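PDB 3PXV: nitroreductase from Desulfitobacterium hafniense, which binds FMN in a homodimer and is probably an FMN-dependent oxidoreductase of the nitroreductase family. Local coordinates for residues M43-W48 against L110-I115; Q118-A123 against C164-G169; A123-S126 against A130-M133; G138-S143 against E148-R153. All blocks are in the same frame, centred on the assembly; numbering follows the deposited sequence.

Helix 106-126 is common to three of the four contacts. Contact 1 holds its early turns against the loop 43-48, contact 2 lays its later turns on strand 161-169, and contact 3 ties its last turn to the neighbouring strand 130-133. Contacts 2 and 3 share Ala123, have centres 5 Å apart and touch directly, with Leu167 N 2.7 Å from Ile132 O. Contact 1 borders one FMN and contact 3 the other, so the helix runs between two flavin sites, each completed by residues of both subunits. Contact 4 lies apart, its centre 24 Å from that of contact 3 and the side chain of Ala140 about 12 Å from a bound FMN.

Contact 1. Residues M43-W48 against L110-I115; sequences MNRQAW and LVDCGI. With FMN (flavin mononucleotide), chain E.
Asp112, on helix 106-126, reaches across to Arg45 and Trp48 of the loop 43-48. Its CB lies 4.2 Å from NE1 of Trp48, at the edge of the indole and near its plane, and the carboxylate stands almost perpendicular to that ring. The indole N-H turns to a water, which donates to the carbonyl O of Asp112. CG stands anti to the carbonyl carbon (chi1 -67°), sending the carboxylate to Arg45, and its two oxygens divide the work. OD2 accepts from Arg45 NH1 at 2.8 Å, on its syn side but 23° out of the carboxylate plane, a salt bridge bent to 136° at the hydrogen. The same oxygen accepts from a water that in turn accepts from Ala47 N. This loop leads into strand 50-53 and, as in related nitroreductases, lies at the dimer interface beside the flavin. OD1 accepts from Gly42 N and from a water that also binds Arg45 NH1, and lies 3.8 Å from C8M of the FMN. A short acid keeps the carboxylate near its helix, within reach of these donors. Ile115 CD1, 3.3 Å from C8M, and Val111 CG1, 3.5 Å from C7M, form an apolar wall beyond the flavin's methyl end.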
loop_
_atom_site.group_PDB
_atom_site.type_symbol
_atom_site.label_atom_id
_atom_site.label_comp_id
_atom_site.label_asym_id
_atom_site.label_seq_id
_atom_site.Cartn_x
_atom_site.Cartn_y
_atom_site.Cartn_z
HETATM N N MSE B 43 9.712 -8.416 5.466
HETATM C CA MSE B 43 10.163 -9.749 5.951
HETATM C C MSE B 43 9.259 -10.900 5.434
HETATM O O MSE B 43 9.313 -11.983 5.975
HETATM C CB MSE B 43 10.158 -9.847 7.478
HETATM C CG MSE B 43 10.827 -8.719 8.264
HETATM SE SE MSE B 43 12.749 -8.829 8.433
HETATM C CE MSE B 43 13.290 -8.583 6.570
ATOM N N ASN B 44 8.457 -10.664 4.399
ATOM C CA ASN B 44 7.461 -11.647 3.916
ATOM C C ASN B 44 6.560 -12.183 5.054
ATOM O O ASN B 44 6.066 -13.315 4.989
ATOM C CB ASN B 44 8.100 -12.836 3.172
ATOM C CG ASN B 44 7.061 -13.658 2.410
ATOM O OD1 ASN B 44 6.098 -13.102 1.856
ATOM N ND2 ASN B 44 7.229 -14.966 2.390
ATOM N N ARG B 45 6.359 -11.356 6.082
ATOM C CA ARG B 45 5.593 -11.737 7.285
ATOM C C ARG B 45 4.097 -11.929 7.006
ATOM O O ARG B 45 3.425 -12.598 7.762
ATOM C CB ARG B 45 5.793 -10.705 8.410
ATOM C CG ARG B 45 5.156 -9.331 8.115
ATOM C CD ARG B 45 5.263 -8.365 9.287
ATOM N NE ARG B 45 6.620 -7.834 9.476
ATOM C CZ ARG B 45 7.123 -6.788 8.813
ATOM N NH1 ARG B 45 6.385 -6.172 7.887
ATOM N NH2 ARG B 45 8.381 -6.370 9.057
ATOM N N GLN B 46 3.581 -11.316 5.935
ATOM C CA GLN B 46 2.177 -11.476 5.539
ATOM C C GLN B 46 1.258 -11.502 6.766
ATOM O O GLN B 46 0.463 -12.419 6.952
ATOM C CB GLN B 46 2.006 -12.759 4.700
ATOM C CG GLN B 46 2.857 -12.803 3.397
ATOM C CD GLN B 46 2.636 -14.078 2.571
ATOM O OE1 GLN B 46 1.566 -14.735 2.636
ATOM N NE2 GLN B 46 3.648 -14.435 1.786
ATOM N N ALA B 47 1.362 -10.456 7.585
ATOM C CA ALA B 47 0.586 -10.333 8.814
ATOM C C ALA B 47 -0.812 -9.788 8.504
ATOM O O ALA B 47 -1.268 -8.820 9.093
ATOM C CB ALA B 47 1.329 -9.428 9.814
ATOM N N TRP B 48 -1.467 -10.445 7.558
ATOM C CA TRP B 48 -2.784 -10.100 7.113
ATOM C C TRP B 48 -3.566 -11.319 6.686
ATOM O O TRP B 48 -3.038 -12.422 6.755
ATOM C CB TRP B 48 -2.715 -9.106 5.969
ATOM C CG TRP B 48 -1.574 -9.202 4.966
ATOM C CD1 TRP B 48 -0.621 -8.279 4.796
ATOM C CD2 TRP B 48 -1.351 -10.192 3.942
ATOM N NE1 TRP B 48 0.211 -8.623 3.766
ATOM C CE2 TRP B 48 -0.226 -9.789 3.213
ATOM C CE3 TRP B 48 -1.993 -11.367 3.569
ATOM C CZ2 TRP B 48 0.291 -10.532 2.146
ATOM C CZ3 TRP B 48 -1.479 -12.105 2.510
ATOM C CH2 TRP B 48 -0.355 -11.681 1.810
ATOM N N LEU B 110 0.788 -1.999 8.999
ATOM C CA LEU B 110 -0.052 -1.039 8.317
ATOM C C LEU B 110 0.472 -0.766 6.912
ATOM O O LEU B 110 -0.308 -0.753 5.996
ATOM C CB LEU B 110 -0.200 0.247 9.132
ATOM C CG LEU B 110 -1.129 0.074 10.351
ATOM C CD1 LEU B 110 -0.960 1.244 11.289
ATOM C CD2 LEU B 110 -2.574 -0.055 9.947
ATOM N N VAL B 111 1.769 -0.539 6.738
ATOM C CA VAL B 111 2.360 -0.352 5.403
ATOM C C VAL B 111 1.950 -1.570 4.518
ATOM O O VAL B 111 1.281 -1.416 3.470
ATOM C CB VAL B 111 3.901 -0.195 5.507
ATOM C CG1 VAL B 111 4.569 -0.303 4.136
ATOM C CG2 VAL B 111 4.298 1.141 6.267
ATOM N N ASP B 112 2.253 -2.777 4.996
ATOM C CA ASP B 112 1.886 -4.000 4.307
ATOM C C ASP B 112 0.406 -4.018 3.980
ATOM O O ASP B 112 0.003 -4.462 2.890
ATOM C CB ASP B 112 2.216 -5.246 5.147
ATOM C CG ASP B 112 3.716 -5.454 5.349
ATOM O OD1 ASP B 112 4.532 -4.883 4.600
ATOM O OD2 ASP B 112 4.097 -6.202 6.259
ATOM N N CYS B 113 -0.409 -3.539 4.921
ATOM C CA CYS B 113 -1.841 -3.510 4.731
ATOM C C CYS B 113 -2.216 -2.664 3.530
ATOM O O CYS B 113 -3.053 -3.089 2.712
ATOM C CB CYS B 113 -2.578 -3.017 5.988
ATOM S SG CYS B 113 -4.402 -2.922 5.777
ATOM N N GLY B 114 -1.601 -1.481 3.422
ATOM C CA GLY B 114 -1.856 -0.560 2.313
ATOM C C GLY B 114 -1.363 -1.118 0.993
ATOM O O GLY B 114 -1.975 -0.922 -0.040
ATOM N N ILE B 115 -0.235 -1.829 1.046
ATOM C CA ILE B 115 0.314 -2.474 -0.133
ATOM C C ILE B 115 -0.679 -3.466 -0.680
ATOM O O ILE B 115 -0.881 -3.544 -1.879
ATOM C CB ILE B 115 1.605 -3.191 0.192
ATOM C CG1 ILE B 115 2.698 -2.143 0.439
ATOM C CG2 ILE B 115 1.979 -4.159 -0.943
ATOM C CD1 ILE B 115 4.078 -2.690 0.782
HETATM N N1 FMN E . 13.831 -6.176 1.450
HETATM C C2 FMN E . 15.153 -5.793 1.654
HETATM O O2 FMN E . 16.075 -6.464 1.159
HETATM N N3 FMN E . 15.424 -4.659 2.409
HETATM C C4 FMN E . 14.367 -3.932 2.957
HETATM O O4 FMN E . 14.645 -2.925 3.626
HETATM C C4A FMN E . 13.018 -4.338 2.743
HETATM N N5 FMN E . 11.937 -3.640 3.262
HETATM C C5A FMN E . 10.641 -3.908 2.819
HETATM C C6 FMN E . 9.595 -3.040 3.152
HETATM C C7 FMN E . 8.282 -3.267 2.725
HETATM C C7M FMN E . 7.175 -2.322 3.087
HETATM C C8 FMN E . 8.033 -4.383 1.961
HETATM C C8M FMN E . 6.657 -4.663 1.480
HETATM C C9 FMN E . 9.073 -5.261 1.621
HETATM C C9A FMN E . 10.386 -5.042 2.037
HETATM N N10 FMN E . 11.461 -5.915 1.726
HETATM C C10 FMN E . 12.769 -5.482 1.973
HETATM C "C1'" FMN E . 11.298 -7.057 0.776
HETATM C "C2'" FMN E . 10.522 -8.239 1.339
HETATM O "O2'" FMN E . 11.430 -9.151 1.911
HETATM C "C3'" FMN E . 9.747 -8.952 0.207
HETATM O "O3'" FMN E . 8.637 -8.181 -0.248
HETATM C "C4'" FMN E . 9.244 -10.315 0.662
HETATM O "O4'" FMN E . 10.355 -11.139 0.970
HETATM C "C5'" FMN E . 8.328 -10.966 -0.383
HETATM O "O5'" FMN E . 9.099 -11.316 -1.502
HETATM P P FMN E . 8.765 -10.762 -2.926
HETATM O O1P FMN E . 9.994 -11.122 -3.732
HETATM O O2P FMN E . 8.688 -9.258 -2.934
HETATM O O3P FMN E . 7.506 -11.452 -3.421
HETATM O O HOH W 1 6.346 -3.377 6.500
HETATM O O HOH W 2 2.234 -7.877 7.181
HETATM O O HOH W 3 1.476 -6.768 2.182
#

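Contact 2. Residues Q118-A123 against C164-G169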
loop_
_atom_site.group_PDB
_atom_site.type_symbol
_atom_site.label_atom_id
_atom_site.label_comp_id
_atom_site.label_asym_id
_atom_site.label_seq_id
_atom_site.Cartn_x
_atom_site.Cartn_y
_atom_site.Cartn_z
ATOM N N GLN B 118 -4.081 -1.710 -2.103
ATOM C CA GLN B 118 -3.854 -1.116 -3.436
ATOM C C GLN B 118 -3.780 -2.237 -4.472
ATOM O O GLN B 118 -4.318 -2.106 -5.563
ATOM C CB GLN B 118 -2.601 -0.223 -3.467
ATOM C CG GLN B 118 -2.257 0.395 -4.812
ATOM C CD GLN B 118 -3.298 1.362 -5.370
ATOM O OE1 GLN B 118 -4.419 1.394 -4.924
ATOM N NE2 GLN B 118 -2.917 2.143 -6.374
ATOM N N THR B 119 -3.145 -3.353 -4.136
ATOM C CA THR B 119 -3.086 -4.466 -5.087
ATOM C C THR B 119 -4.508 -4.939 -5.434
ATOM O O THR B 119 -4.830 -5.193 -6.605
ATOM C CB THR B 119 -2.283 -5.596 -4.541
ATOM O OG1 THR B 119 -0.983 -5.106 -4.199
ATOM C CG2 THR B 119 -2.175 -6.722 -5.573
ATOM N N ILE B 120 -5.372 -5.013 -4.422
ATOM C CA ILE B 120 -6.771 -5.349 -4.651
ATOM C C ILE B 120 -7.427 -4.320 -5.591
ATOM O O ILE B 120 -8.038 -4.689 -6.606
ATOM C CB ILE B 120 -7.599 -5.378 -3.327
ATOM C CG1 ILE B 120 -7.114 -6.510 -2.421
ATOM C CG2 ILE B 120 -9.097 -5.493 -3.658
ATOM C CD1 ILE B 120 -7.815 -6.634 -1.086
ATOM N N ALA B 121 -7.289 -3.036 -5.256
ATOM C CA ALA B 121 -7.969 -1.992 -6.015
ATOM C C ALA B 121 -7.530 -2.001 -7.468
ATOM O O ALA B 121 -8.370 -1.902 -8.373
ATOM C CB ALA B 121 -7.761 -0.597 -5.369
ATOM N N LEU B 122 -6.228 -2.144 -7.702
ATOM C CA LEU B 122 -5.730 -2.169 -9.080
ATOM C C LEU B 122 -6.203 -3.425 -9.802
ATOM O O LEU B 122 -6.635 -3.364 -10.968
ATOM C CB LEU B 122 -4.195 -1.999 -9.149
ATOM C CG LEU B 122 -3.688 -0.645 -8.643
ATOM C CD1 LEU B 122 -2.193 -0.538 -8.807
ATOM C CD2 LEU B 122 -4.365 0.526 -9.351
ATOM N N ALA B 123 -6.153 -4.569 -9.119
ATOM C CA ALA B 123 -6.644 -5.810 -9.749
ATOM C C ALA B 123 -8.135 -5.689 -10.109
ATOM O O ALA B 123 -8.549 -6.054 -11.195
ATOM C CB ALA B 123 -6.374 -7.029 -8.864
ATOM N N CYS B 164 -7.982 -2.576 6.996
ATOM C CA CYS B 164 -8.656 -1.758 6.007
ATOM C C CYS B 164 -9.590 -2.663 5.231
ATOM O O CYS B 164 -9.678 -3.855 5.511
ATOM C CB CYS B 164 -7.662 -1.056 5.091
ATOM S SG CYS B 164 -8.374 0.308 4.167
ATOM N N SER B 165 -10.332 -2.106 4.293
ATOM C CA SER B 165 -11.237 -2.927 3.498
ATOM C C SER B 165 -11.347 -2.326 2.151
ATOM O O SER B 165 -11.063 -1.170 1.997
ATOM C CB SER B 165 -12.629 -2.971 4.137
ATOM O OG SER B 165 -13.255 -1.693 4.111
ATOM N N VAL B 166 -11.744 -3.109 1.168
ATOM C CA VAL B 166 -11.962 -2.593 -0.176
ATOM C C VAL B 166 -13.321 -3.056 -0.606
ATOM O O VAL B 166 -13.545 -4.245 -0.669
ATOM C CB VAL B 166 -10.959 -3.114 -1.202
ATOM C CG1 VAL B 166 -11.242 -2.430 -2.544
ATOM C CG2 VAL B 166 -9.516 -2.857 -0.733
ATOM N N LEU B 167 -14.217 -2.123 -0.922
ATOM C CA LEU B 167 -15.567 -2.479 -1.353
ATOM C C LEU B 167 -15.509 -2.769 -2.849
ATOM O O LEU B 167 -14.724 -2.128 -3.564
ATOM C CB LEU B 167 -16.568 -1.368 -1.055
ATOM C CG LEU B 167 -16.524 -0.757 0.348
ATOM C CD1 LEU B 167 -17.456 0.442 0.403
ATOM C CD2 LEU B 167 -16.882 -1.814 1.423
ATOM N N LEU B 168 -16.338 -3.712 -3.314
ATOM C CA LEU B 168 -16.318 -4.128 -4.693
ATOM C C LEU B 168 -17.710 -4.275 -5.290
ATOM O O LEU B 168 -18.639 -4.715 -4.623
ATOM C CB LEU B 168 -15.602 -5.470 -4.814
ATOM C CG LEU B 168 -14.174 -5.634 -4.258
ATOM C CD1 LEU B 168 -13.746 -7.070 -4.367
ATOM C CD2 LEU B 168 -13.156 -4.707 -4.927
ATOM N N GLY B 169 -17.838 -3.919 -6.565
ATOM C CA GLY B 169 -19.092 -4.084 -7.291
ATOM C C GLY B 169 -19.021 -3.432 -8.650
ATOM O O GLY B 169 -17.943 -3.239 -9.185
#
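Val166 and Leu168 are the residues of strand 161-169 that meet Ile120 of helix 106-126. In 164-169, Cys164 comes first and faces the same helix one and two turns earlier, against Cys113 and Cys117, and also touches FMN. Ser165 points to the other side of the sheet, where OG is hydrogen-bonded to Cys134 O and Thr137 OG1. Val166 turns back to the helix and takes the centre of the contact: Ile120 CG2 sits 3.9 Å from Val166 CB and also 3.9 Å from Val166 CG1. With CG2 anti to the backbone N (the CG1 branch has chi1 -66°), the isoleucine lays this methyl over the branch point of the valine, and the two side chains lie alongside, pointing opposite ways. Beta-branched residues suit both places because their methyls start close to the backbone and pack closely between helix and sheet. Leu167 packs on Ile132 and Met96 instead. Leu168 starts off to one side, but its CD2 comes to 4.3 Å from Ile120 CG2, while Ile32 and Ala36 of helix 26-36 flank the isoleucine. Such a helix laid on one face of an antiparallel sheet forms part of the hydrophobic core of the nitroreductase alpha+beta fold.

Contact 3. Residues A123-S126 against A130-M133. With FMN (flavin mononucleotide), chain F.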
loop_
_atom_site.group_PDB
_atom_site.type_symbol
_atom_site.label_atom_id
_atom_site.label_comp_id
_atom_site.label_asym_id
_atom_site.label_seq_id
_atom_site.Cartn_x
_atom_site.Cartn_y
_atom_site.Cartn_z
ATOM N N ALA B 123 -6.153 -4.569 -9.119
ATOM C CA ALA B 123 -6.644 -5.810 -9.749
ATOM C C ALA B 123 -8.135 -5.689 -10.109
ATOM O O ALA B 123 -8.549 -6.054 -11.195
ATOM C CB ALA B 123 -6.374 -7.029 -8.864
ATOM N N ALA B 124 -8.931 -5.136 -9.208
ATOM C CA ALA B 124 -10.361 -4.993 -9.460
ATOM C C ALA B 124 -10.601 -4.063 -10.647
ATOM O O ALA B 124 -11.426 -4.340 -11.541
ATOM C CB ALA B 124 -11.058 -4.468 -8.222
ATOM N N THR B 125 -9.845 -2.971 -10.683
ATOM C CA THR B 125 -10.036 -1.964 -11.722
ATOM C C THR B 125 -9.695 -2.534 -13.093
ATOM O O THR B 125 -10.380 -2.212 -14.054
ATOM C CB THR B 125 -9.227 -0.687 -11.441
ATOM O OG1 THR B 125 -9.670 -0.102 -10.210
ATOM C CG2 THR B 125 -9.422 0.291 -12.530
ATOM N N SER B 126 -8.653 -3.371 -13.165
ATOM C CA SER B 126 -8.240 -4.010 -14.426
ATOM C C SER B 126 -9.294 -4.977 -14.911
ATOM O O SER B 126 -9.340 -5.287 -16.104
ATOM C CB SER B 126 -6.954 -4.823 -14.258
ATOM O OG SER B 126 -7.203 -6.033 -13.552
ATOM N N ALA B 130 -15.592 -2.006 -10.061
ATOM C CA ALA B 130 -15.496 -0.764 -9.328
ATOM C C ALA B 130 -15.156 -1.070 -7.880
ATOM O O ALA B 130 -15.544 -2.106 -7.336
ATOM C CB ALA B 130 -16.815 0.014 -9.420
ATOM N N ASN B 131 -14.445 -0.150 -7.243
ATOM C CA ASN B 131 -13.991 -0.358 -5.879
ATOM C C ASN B 131 -13.729 0.940 -5.116
ATOM O O ASN B 131 -13.693 2.033 -5.693
ATOM C CB ASN B 131 -12.693 -1.161 -5.911
ATOM C CG ASN B 131 -11.602 -0.475 -6.708
ATOM O OD1 ASN B 131 -10.846 0.329 -6.155
ATOM N ND2 ASN B 131 -11.543 -0.740 -8.034
ATOM N N ILE B 132 -13.546 0.799 -3.805
ATOM C CA ILE B 132 -13.170 1.900 -2.953
ATOM C C ILE B 132 -12.584 1.354 -1.648
ATOM O O ILE B 132 -13.143 0.404 -1.079
ATOM C CB ILE B 132 -14.362 2.831 -2.610
ATOM C CG1 ILE B 132 -13.852 4.077 -1.900
ATOM C CG2 ILE B 132 -15.413 2.125 -1.689
ATOM C CD1 ILE B 132 -14.944 5.087 -1.545
HETATM N N MSE B 133 -11.468 1.951 -1.191
HETATM C CA MSE B 133 -10.882 1.642 0.120
HETATM C C MSE B 133 -11.826 2.224 1.172
HETATM O O MSE B 133 -12.275 3.367 1.068
HETATM C CB MSE B 133 -9.483 2.254 0.290
HETATM C CG MSE B 133 -8.298 1.269 0.181
HETATM SE SE MSE B 133 -7.972 0.637 -1.568
HETATM C CE MSE B 133 -6.515 1.765 -1.987
HETATM N N1 FMN F . -13.567 7.003 1.027
HETATM C C2 FMN F . -14.806 6.872 1.626
HETATM O O2 FMN F . -15.831 7.308 1.106
HETATM N N3 FMN F . -14.902 6.241 2.835
HETATM C C4 FMN F . -13.796 5.738 3.475
HETATM O O4 FMN F . -13.958 5.193 4.557
HETATM C C4A FMN F . -12.545 5.869 2.870
HETATM N N5 FMN F . -11.414 5.381 3.460
HETATM C C5A FMN F . -10.247 5.283 2.743
HETATM C C6 FMN F . -9.182 4.547 3.269
HETATM C C7 FMN F . -7.989 4.422 2.569
HETATM C C7M FMN F . -6.891 3.627 3.164
HETATM C C8 FMN F . -7.858 5.048 1.339
HETATM C C8M FMN F . -6.608 4.954 0.543
HETATM C C9 FMN F . -8.921 5.784 0.805
HETATM C C9A FMN F . -10.134 5.907 1.512
HETATM N N10 FMN F . -11.207 6.634 1.024
HETATM C C10 FMN F . -12.438 6.507 1.634
HETATM C "C1'" FMN F . -11.194 7.029 -0.424
HETATM C "C2'" FMN F . -10.465 8.352 -0.584
HETATM O "O2'" FMN F . -11.345 9.390 -0.201
HETATM C "C3'" FMN F . -9.995 8.497 -2.029
HETATM O "O3'" FMN F . -9.078 7.478 -2.367
HETATM C "C4'" FMN F . -9.316 9.841 -2.227
HETATM O "O4'" FMN F . -10.288 10.815 -1.999
HETATM C "C5'" FMN F . -8.727 10.003 -3.628
HETATM O "O5'" FMN F . -9.740 9.834 -4.602
HETATM P P FMN F . -9.677 8.633 -5.664
HETATM O O1P FMN F . -10.973 8.643 -6.408
HETATM O O2P FMN F . -9.505 7.257 -4.992
HETATM O O3P FMN F . -8.534 8.980 -6.559
#
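Asn131 of strand 130-133 meets the last turn of helix 106-126 through its amide nitrogen. ND2 donates to Thr125 OG1 at 2.9 Å with an N-H...O angle of 154°, and the hydroxyl lies only 6° out of the amide plane, so the donor is used where its N-H points. Thr125 OG1 is bonded to Ala121 O as well, which fixes the hydroxyl between helix and strand, and ND2 has a second acceptor in Ile129 O. The asparagine holds CG between its own backbone N and carbonyl carbon (chi1 58°), which swings the amide toward the helix; there the methyl CB of Ala124 rests 3.8 Å from ND2. Alanine is small enough at that point to let the amide in. A leucine in place of Asn131 would probably leave Thr125 OG1 with Ala121 O alone and Ile129 O without this donor, and set a bulkier apolar chain against Ala124.

Thr125, though partly exposed, belongs to this tight part, whose buried amide, hydroxyl and methyl give way to a looser side at Ser126, which does not touch the strand segment. Ser126 OG bonds back to Ala123 O at 2.7 Å and also to Asn4 of the second subunit. Further along the strand the flavin takes over: Met133 O lies 3.1 Å from FMN C4A, and Ile132 CD1 3.5 Å from N1. A three-residue connection leads from helix 106-126 into strand 130-133, and the strand it delivers lines the FMN pocket of this nitroreductase fold.

Contact 4. Residues G138-S143 against E148-R153; sequences GLAFAS and EEFSKR
The ring of Phe141 presents its edge to the helix 147-154: Ser151 OG lies near the ring plane, 3.6 Å from CE2, and Gly138 O of its own loop is at the edge too. Phe156 brings a second ring against Phe141, the two planes only about 15° apart. Phe150 CB approaches obliquely, 3.9 Å from Phe141 CE2. The ring of Phe150 is likewise met at its edge, by the carbonyl O of Ala140 at 3.3 Å from CD2; the slightly positive rim of a phenyl group suits a carbonyl oxygen. Ala140 CB follows at 3.9 Å from the same CD2, a methyl small enough to let the loop come close.

Phe141 gets there because its CG stands anti to the carbonyl carbon (chi1 -57°), which carries the ring along the loop to the helix, where Ala147 and Leu154 also touch it. Replacing Phe141 by alanine removes the ring, which would probably leave a gap beside Phe150 CB and Ser151 and take the partner from Phe156. Ser151 OG is bonded to Ala147 O one turn back, so the hydroxyl can lie beside a phenyl edge with its polar need met.

On the helix, Arg153 NH1 reaches Glu149 OE2 at 3.2 Å, and Glu149 also pairs with Arg146 and Arg153 with Glu61. The loop after strand 130-133 thus folds back on helix 147-154, whose Phe150 also touches Leu58 and Met62 of helix 56-72, in a part of the nitroreductase fold where the side chain of Ala140 is about 12 Å from a bound FMN.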
loop_
_atom_site.group_PDB
_atom_site.type_symbol
_atom_site.label_atom_id
_atom_site.label_comp_id
_atom_site.label_asym_id
_atom_site.label_seq_id
_atom_site.Cartn_x
_atom_site.Cartn_y
_atom_site.Cartn_z
ATOM N N GLY B 138 -14.163 -0.254 9.692
ATOM C CA GLY B 138 -13.541 -0.345 11.005
ATOM C C GLY B 138 -14.390 0.107 12.183
ATOM O O GLY B 138 -14.128 -0.263 13.318
ATOM N N LEU B 139 -15.395 0.927 11.907
ATOM C CA LEU B 139 -16.283 1.442 12.937
ATOM C C LEU B 139 -17.172 0.339 13.543
ATOM O O LEU B 139 -17.680 0.482 14.647
ATOM C CB LEU B 139 -17.136 2.586 12.380
ATOM C CG LEU B 139 -16.420 3.876 12.000
ATOM C CD1 LEU B 139 -17.379 4.871 11.282
ATOM C CD2 LEU B 139 -15.804 4.513 13.233
ATOM N N ALA B 140 -17.317 -0.783 12.841
ATOM C CA ALA B 140 -18.095 -1.910 13.350
ATOM C C ALA B 140 -17.463 -2.514 14.615
ATOM O O ALA B 140 -18.151 -3.141 15.406
ATOM C CB ALA B 140 -18.233 -2.962 12.278
ATOM N N PHE B 141 -16.168 -2.301 14.803
ATOM C CA PHE B 141 -15.423 -2.870 15.921
ATOM C C PHE B 141 -15.090 -1.862 16.996
ATOM O O PHE B 141 -14.654 -2.233 18.075
ATOM C CB PHE B 141 -14.074 -3.374 15.410
ATOM C CG PHE B 141 -14.173 -4.378 14.296
ATOM C CD1 PHE B 141 -14.298 -3.972 12.994
ATOM C CD2 PHE B 141 -14.115 -5.735 14.562
ATOM C CE1 PHE B 141 -14.384 -4.879 11.986
ATOM C CE2 PHE B 141 -14.207 -6.638 13.552
ATOM C CZ PHE B 141 -14.346 -6.204 12.261
ATOM N N ALA B 142 -15.318 -0.594 16.689
ATOM C CA ALA B 142 -14.841 0.516 17.505
ATOM C C ALA B 142 -15.313 0.600 18.935
ATOM O O ALA B 142 -14.551 1.015 19.785
ATOM C CB ALA B 142 -15.076 1.854 16.776
ATOM N N SER B 143 -16.550 0.225 19.216
ATOM C CA SER B 143 -17.067 0.298 20.591
ATOM C C SER B 143 -16.483 -0.810 21.451
ATOM O O SER B 143 -16.492 -0.717 22.672
ATOM C CB SER B 143 -18.590 0.186 20.595
ATOM O OG SER B 143 -19.006 -1.140 20.306
ATOM N N GLU B 148 -15.728 -8.757 19.042
ATOM C CA GLU B 148 -15.430 -10.200 19.019
ATOM C C GLU B 148 -16.420 -10.941 18.128
ATOM O O GLU B 148 -16.040 -11.844 17.409
ATOM C CB GLU B 148 -15.447 -10.825 20.407
ATOM C CG GLU B 148 -14.798 -12.223 20.430
ATOM C CD GLU B 148 -15.234 -13.094 21.615
ATOM O OE1 GLU B 148 -16.229 -12.746 22.309
ATOM O OE2 GLU B 148 -14.585 -14.152 21.831
ATOM N N GLU B 149 -17.684 -10.542 18.188
ATOM C CA GLU B 149 -18.730 -11.094 17.348
ATOM C C GLU B 149 -18.402 -10.932 15.863
ATOM O O GLU B 149 -18.352 -11.923 15.127
ATOM C CB GLU B 149 -20.052 -10.381 17.643
ATOM C CG GLU B 149 -21.241 -10.817 16.790
ATOM C CD GLU B 149 -22.474 -9.935 17.021
ATOM O OE1 GLU B 149 -22.721 -9.530 18.189
ATOM O OE2 GLU B 149 -23.179 -9.646 16.027
ATOM N N PHE B 150 -18.196 -9.693 15.405
ATOM C CA PHE B 150 -17.876 -9.507 14.006
ATOM C C PHE B 150 -16.578 -10.239 13.663
ATOM O O PHE B 150 -16.461 -10.778 12.579
ATOM C CB PHE B 150 -17.801 -8.028 13.602
ATOM C CG PHE B 150 -19.124 -7.313 13.652
ATOM C CD1 PHE B 150 -20.226 -7.825 12.998
ATOM C CD2 PHE B 150 -19.254 -6.104 14.329
ATOM C CE1 PHE B 150 -21.447 -7.167 13.052
ATOM C CE2 PHE B 150 -20.472 -5.430 14.383
ATOM C CZ PHE B 150 -21.566 -5.957 13.746
ATOM N N SER B 151 -15.626 -10.295 14.589
ATOM C CA SER B 151 -14.364 -10.968 14.303
ATOM C C SER B 151 -14.581 -12.435 14.002
ATOM O O SER B 151 -14.030 -12.959 13.038
ATOM C CB SER B 151 -13.343 -10.765 15.419
ATOM O OG SER B 151 -12.922 -9.400 15.463
ATOM N N LYS B 152 -15.408 -13.096 14.798
ATOM C CA LYS B 152 -15.678 -14.510 14.585
ATOM C C LYS B 152 -16.528 -14.716 13.346
ATOM O O LYS B 152 -16.309 -15.637 12.581
ATOM C CB LYS B 152 -16.361 -15.133 15.807
ATOM C CG LYS B 152 -15.464 -15.214 17.023
ATOM C CD LYS B 152 -16.173 -15.871 18.216
ATOM C CE LYS B 152 -17.343 -15.027 18.730
ATOM N NZ LYS B 152 -17.855 -15.519 20.051
ATOM N N ARG B 153 -17.510 -13.865 13.137
ATOM C CA ARG B 153 -18.351 -14.024 11.958
ATOM C C ARG B 153 -17.522 -13.842 10.683
ATOM O O ARG B 153 -17.776 -14.499 9.676
ATOM C CB ARG B 153 -19.537 -13.069 12.006
ATOM C CG ARG B 153 -20.466 -13.378 13.158
ATOM C CD ARG B 153 -21.545 -12.338 13.293
ATOM N NE ARG B 153 -22.489 -12.366 12.188
ATOM C CZ ARG B 153 -23.545 -11.562 12.094
ATOM N NH1 ARG B 153 -23.784 -10.640 13.032
ATOM N NH2 ARG B 153 -24.355 -11.674 11.060
#